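PDB 3UZO: branched-chain-amino-acid aminotransferase from Deinococcus radiodurans, which probably transfers the amino group between leucine, isoleucine or valine and 2-oxoglutarate, using pyridoxal 5'-phosphate as cofactor. Local coordinates for residues A[139-151]-A[161-173]. Sequence-based numbering, arbitrary orientation.
Sequences GGSLYLRPFVIGV and PEFIFSVFCVPVG. With GLU (glutamic acid), chain D.
R145 lays its aliphatic stem over one face of the F168 ring, a CH-pi contact in which CB sits 4.0 Å from the ring centroid, offset toward the rim. The two side chains run side by side; F168 leans under its neighbour because its CG stands between backbone N and carbonyl carbon (chi1 66°). F147 meets the same ring from the edge, CE2 to F168 CD2 at 3.8 Å, the two side chains crossing at about a right angle, and its outer carbons also press on CB of S166, whose OG is bonded to Y40 O.

Beyond the stem, R145 bends at chi2 and chi3, and NH2 donates almost straight to Y143 OH (2.9 Å), which lies in the guanidinium plane. R145 NH2 also donates a more bent hydrogen bond (136°) to OXT of the bound glutamate at 2.7 Å. Y71 OH of the second subunit, which also binds this glutamate, takes a weak hydrogen bond from R145 NH2.

On the other face L142 CD1 touches C169 SG (3.8 Å), L144 CD2 bridges C169 CB and V167 CG1, and P146 CB touches both V167 CG2 and the edge of the F165 ring at CE1; helix 115-128 covers L144, P146 and C169. Strands 141-151 and 162-172 form an antiparallel hairpin in the class-IV aminotransferase sheet, flanked by strands 74-83 and 39-45. Paired backbone bonds run its length, two of them, F168 N to R145 O and E162 N to V151 O, weak at 3.4 Å. At one end a water links S141 OG to G173 O.

The hairpin thus has an apolar face against the helix and a face that meets substrate and second subunit. F168 under the stem, Y143 OH accepting from NH2 and a weak bond from NE to E77 O are consistent with the guanidinium being positioned where its positive charge would complement the substrate carboxylate.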
loop_
_atom_site.group_PDB
_atom_site.type_symbol
_atom_site.label_atom_id
_atom_site.label_comp_id
_atom_site.label_asym_id
_atom_site.label_seq_id
_atom_site.Cartn_x
_atom_site.Cartn_y
_atom_site.Cartn_z
ATOM N N GLY A 139 1.153 24.201 -23.756
ATOM C CA GLY A 139 0.446 22.948 -23.578
ATOM C C GLY A 139 0.355 22.520 -22.122
ATOM O O GLY A 139 0.294 21.330 -21.840
ATOM N N GLY A 140 0.323 23.479 -21.199
ATOM C CA GLY A 140 0.254 23.142 -19.783
ATOM C C GLY A 140 -1.159 23.010 -19.250
ATOM O O GLY A 140 -2.134 23.291 -19.941
ATOM N N SER A 141 -1.279 22.569 -18.008
ATOM C CA SER A 141 -2.589 22.415 -17.407
ATOM C C SER A 141 -2.420 22.579 -15.914
ATOM O O SER A 141 -1.293 22.667 -15.410
ATOM C CB SER A 141 -3.167 21.025 -17.726
ATOM O OG SER A 141 -2.335 20.001 -17.199
ATOM N N LEU A 142 -3.541 22.656 -15.207
ATOM C CA LEU A 142 -3.509 22.776 -13.759
ATOM C C LEU A 142 -3.935 21.412 -13.241
ATOM O O LEU A 142 -5.101 21.029 -13.359
ATOM C CB LEU A 142 -4.480 23.860 -13.272
ATOM C CG LEU A 142 -4.445 24.106 -11.756
ATOM C CD1 LEU A 142 -3.015 24.412 -11.310
ATOM C CD2 LEU A 142 -5.384 25.262 -11.389
ATOM N N TYR A 143 -2.979 20.675 -12.684
ATOM C CA TYR A 143 -3.239 19.340 -12.164
ATOM C C TYR A 143 -3.837 19.392 -10.771
ATOM O O TYR A 143 -3.324 20.090 -9.901
ATOM C CB TYR A 143 -1.945 18.531 -12.095
ATOM C CG TYR A 143 -2.142 17.084 -11.690
ATOM C CD1 TYR A 143 -2.516 16.120 -12.628
ATOM C CD2 TYR A 143 -1.925 16.671 -10.376
ATOM C CE1 TYR A 143 -2.662 14.776 -12.269
ATOM C CE2 TYR A 143 -2.068 15.331 -10.002
ATOM C CZ TYR A 143 -2.432 14.391 -10.955
ATOM O OH TYR A 143 -2.522 13.065 -10.602
ATOM N N LEU A 144 -4.910 18.631 -10.569
ATOM C CA LEU A 144 -5.584 18.564 -9.277
ATOM C C LEU A 144 -5.313 17.224 -8.617
ATOM O O LEU A 144 -5.388 16.178 -9.270
ATOM C CB LEU A 144 -7.089 18.753 -9.460
ATOM C CG LEU A 144 -7.461 20.180 -9.867
ATOM C CD1 LEU A 144 -8.728 20.189 -10.688
ATOM C CD2 LEU A 144 -7.610 21.026 -8.609
ATOM N N ARG A 145 -5.014 17.259 -7.322
ATOM C CA ARG A 145 -4.735 16.047 -6.566
ATOM C C ARG A 145 -5.622 15.882 -5.336
ATOM O O ARG A 145 -5.266 16.311 -4.230
ATOM C CB ARG A 145 -3.252 16.008 -6.149
ATOM C CG ARG A 145 -2.886 14.916 -5.149
ATOM C CD ARG A 145 -3.335 13.532 -5.628
ATOM N NE ARG A 145 -2.719 13.155 -6.895
ATOM C CZ ARG A 145 -1.484 12.683 -7.017
ATOM N NH1 ARG A 145 -0.721 12.526 -5.945
ATOM N NH2 ARG A 145 -1.009 12.360 -8.217
ATOM N N PRO A 146 -6.813 15.290 -5.522
ATOM C CA PRO A 146 -7.738 15.061 -4.409
ATOM C C PRO A 146 -7.232 13.793 -3.730
ATOM O O PRO A 146 -6.733 12.889 -4.414
ATOM C CB PRO A 146 -9.082 14.800 -5.101
ATOM C CG PRO A 146 -8.901 15.351 -6.502
ATOM C CD PRO A 146 -7.472 15.029 -6.812
ATOM N N PHE A 147 -7.327 13.723 -2.406
ATOM C CA PHE A 147 -6.896 12.521 -1.713
ATOM C C PHE A 147 -7.584 12.384 -0.370
ATOM O O PHE A 147 -8.041 13.366 0.206
ATOM C CB PHE A 147 -5.361 12.481 -1.559
ATOM C CG PHE A 147 -4.794 13.531 -0.641
ATOM C CD1 PHE A 147 -4.510 13.231 0.689
ATOM C CD2 PHE A 147 -4.484 14.799 -1.122
ATOM C CE1 PHE A 147 -3.913 14.183 1.528
ATOM C CE2 PHE A 147 -3.893 15.758 -0.295
ATOM C CZ PHE A 147 -3.606 15.448 1.033
ATOM N N VAL A 148 -7.691 11.144 0.089
ATOM C CA VAL A 148 -8.328 10.814 1.358
ATOM C C VAL A 148 -7.374 9.929 2.144
ATOM O O VAL A 148 -6.818 8.971 1.609
ATOM C CB VAL A 148 -9.666 10.049 1.141
ATOM C CG1 VAL A 148 -10.313 9.716 2.486
ATOM C CG2 VAL A 148 -10.610 10.898 0.283
ATOM N N ILE A 149 -7.186 10.262 3.416
ATOM C CA ILE A 149 -6.285 9.515 4.283
ATOM C C ILE A 149 -6.929 9.273 5.638
ATOM O O ILE A 149 -7.667 10.126 6.142
ATOM C CB ILE A 149 -4.965 10.292 4.523
ATOM C CG1 ILE A 149 -5.279 11.726 4.975
ATOM C CG2 ILE A 149 -4.126 10.304 3.250
ATOM C CD1 ILE A 149 -4.064 12.556 5.338
ATOM N N GLY A 150 -6.646 8.107 6.213
ATOM C CA GLY A 150 -7.167 7.771 7.525
ATOM C C GLY A 150 -6.271 8.412 8.574
ATOM O O GLY A 150 -5.041 8.300 8.496
ATOM N N VAL A 151 -6.869 9.085 9.552
ATOM C CA VAL A 151 -6.081 9.746 10.589
ATOM C C VAL A 151 -6.623 9.494 11.996
ATOM O O VAL A 151 -7.552 8.702 12.178
ATOM C CB VAL A 151 -6.011 11.262 10.340
ATOM C CG1 VAL A 151 -5.412 11.537 8.953
ATOM C CG2 VAL A 151 -7.397 11.872 10.461
ATOM N N PRO A 161 -10.369 6.127 12.808
ATOM C CA PRO A 161 -11.533 6.707 13.486
ATOM C C PRO A 161 -11.917 8.030 12.829
ATOM O O PRO A 161 -13.037 8.518 12.984
ATOM C CB PRO A 161 -11.032 6.903 14.912
ATOM C CG PRO A 161 -9.591 7.268 14.689
ATOM C CD PRO A 161 -9.163 6.247 13.648
ATOM N N GLU A 162 -10.968 8.612 12.103
ATOM C CA GLU A 162 -11.196 9.876 11.422
ATOM C C GLU A 162 -10.496 9.885 10.069
ATOM O O GLU A 162 -9.615 9.064 9.805
ATOM C CB GLU A 162 -10.679 11.040 12.273
ATOM C CG GLU A 162 -11.282 11.103 13.665
ATOM C CD GLU A 162 -10.826 12.323 14.439
ATOM O OE1 GLU A 162 -11.027 12.350 15.671
ATOM O OE2 GLU A 162 -10.274 13.256 13.816
ATOM N N PHE A 163 -10.904 10.807 9.207
ATOM C CA PHE A 163 -10.301 10.912 7.888
ATOM C C PHE A 163 -10.184 12.357 7.444
ATOM O O PHE A 163 -10.885 13.246 7.942
ATOM C CB PHE A 163 -11.132 10.154 6.844
ATOM C CG PHE A 163 -11.390 8.720 7.196
ATOM C CD1 PHE A 163 -12.390 8.379 8.106
ATOM C CD2 PHE A 163 -10.611 7.707 6.643
ATOM C CE1 PHE A 163 -12.607 7.048 8.461
ATOM C CE2 PHE A 163 -10.819 6.378 6.992
ATOM C CZ PHE A 163 -11.816 6.046 7.903
ATOM N N ILE A 164 -9.281 12.582 6.501
ATOM C CA ILE A 164 -9.095 13.894 5.925
ATOM C C ILE A 164 -9.261 13.761 4.412
ATOM O O ILE A 164 -8.837 12.766 3.806
ATOM C CB ILE A 164 -7.689 14.461 6.227
ATOM C CG1 ILE A 164 -7.635 14.997 7.659
ATOM C CG2 ILE A 164 -7.338 15.534 5.208
ATOM C CD1 ILE A 164 -6.284 15.588 8.049
ATOM N N PHE A 165 -9.920 14.744 3.817
ATOM C CA PHE A 165 -10.103 14.792 2.370
ATOM C C PHE A 165 -9.504 16.127 1.988
ATOM O O PHE A 165 -9.874 17.158 2.554
ATOM C CB PHE A 165 -11.575 14.784 1.967
ATOM C CG PHE A 165 -11.812 15.208 0.535
ATOM C CD1 PHE A 165 -11.113 14.610 -0.510
ATOM C CD2 PHE A 165 -12.762 16.185 0.229
ATOM C CE1 PHE A 165 -11.353 14.969 -1.836
ATOM C CE2 PHE A 165 -13.013 16.553 -1.099
ATOM C CZ PHE A 165 -12.307 15.942 -2.133
ATOM N N SER A 166 -8.580 16.119 1.035
ATOM C CA SER A 166 -7.940 17.362 0.633
ATOM C C SER A 166 -7.716 17.404 -0.866
ATOM O O SER A 166 -7.626 16.363 -1.524
ATOM C CB SER A 166 -6.597 17.508 1.369
ATOM O OG SER A 166 -5.929 18.710 1.031
ATOM N N VAL A 167 -7.658 18.613 -1.406
ATOM C CA VAL A 167 -7.397 18.795 -2.826
ATOM C C VAL A 167 -6.439 19.959 -3.012
ATOM O O VAL A 167 -6.738 21.081 -2.585
ATOM C CB VAL A 167 -8.681 19.123 -3.660
ATOM C CG1 VAL A 167 -8.316 19.155 -5.158
ATOM C CG2 VAL A 167 -9.760 18.082 -3.424
ATOM N N PHE A 168 -5.275 19.692 -3.600
ATOM C CA PHE A 168 -4.327 20.765 -3.893
ATOM C C PHE A 168 -4.059 20.687 -5.387
ATOM O O PHE A 168 -4.378 19.673 -6.032
ATOM C CB PHE A 168 -3.032 20.650 -3.062
ATOM C CG PHE A 168 -2.173 19.453 -3.377
ATOM C CD1 PHE A 168 -1.260 19.484 -4.439
ATOM C CD2 PHE A 168 -2.225 18.320 -2.574
ATOM C CE1 PHE A 168 -0.406 18.400 -4.685
ATOM C CE2 PHE A 168 -1.374 17.223 -2.812
ATOM C CZ PHE A 168 -0.463 17.271 -3.869
ATOM N N CYS A 169 -3.534 21.763 -5.955
ATOM C CA CYS A 169 -3.265 21.779 -7.385
ATOM C C CYS A 169 -1.829 22.174 -7.667
ATOM O O CYS A 169 -1.168 22.782 -6.831
ATOM C CB CYS A 169 -4.229 22.732 -8.104
ATOM S SG CYS A 169 -4.043 24.475 -7.662
ATOM N N VAL A 170 -1.358 21.812 -8.854
ATOM C CA VAL A 170 0.009 22.091 -9.283
ATOM C C VAL A 170 0.024 22.299 -10.794
ATOM O O VAL A 170 -0.448 21.447 -11.546
ATOM C CB VAL A 170 0.951 20.889 -8.971
ATOM C CG1 VAL A 170 2.392 21.211 -9.403
ATOM C CG2 VAL A 170 0.901 20.546 -7.490
ATOM N N PRO A 171 0.544 23.444 -11.260
ATOM C CA PRO A 171 0.581 23.657 -12.711
ATOM C C PRO A 171 1.586 22.646 -13.264
ATOM O O PRO A 171 2.649 22.452 -12.673
ATOM C CB PRO A 171 1.080 25.095 -12.833
ATOM C CG PRO A 171 1.981 25.234 -11.619
ATOM C CD PRO A 171 1.166 24.568 -10.537
ATOM N N VAL A 172 1.260 21.994 -14.376
ATOM C CA VAL A 172 2.166 20.995 -14.940
ATOM C C VAL A 172 2.192 20.977 -16.461
ATOM O O VAL A 172 1.291 21.496 -17.124
ATOM C CB VAL A 172 1.788 19.555 -14.505
ATOM C CG1 VAL A 172 1.654 19.467 -12.999
ATOM C CG2 VAL A 172 0.483 19.137 -15.187
ATOM N N GLY A 173 3.239 20.357 -16.997
ATOM C CA GLY A 173 3.386 20.198 -18.431
ATOM C C GLY A 173 3.366 18.700 -18.707
ATOM O O GLY A 173 2.479 17.995 -18.223
HETATM N N GLU D . -1.471 9.656 -10.256
HETATM C CA GLU D . -0.255 9.486 -11.095
HETATM C C GLU D . 0.972 9.940 -10.338
HETATM O O GLU D . 2.082 9.530 -10.727
HETATM C CB GLU D . -0.375 10.302 -12.378
HETATM C CG GLU D . -1.171 9.623 -13.466
HETATM C CD GLU D . -1.080 10.352 -14.784
HETATM O OE1 GLU D . 0.033 10.807 -15.131
HETATM O OE2 GLU D . -2.119 10.465 -15.470
HETATM O OXT GLU D . 0.796 10.707 -9.374
HETATM O O HOH W 1 -0.311 19.066 -18.945
#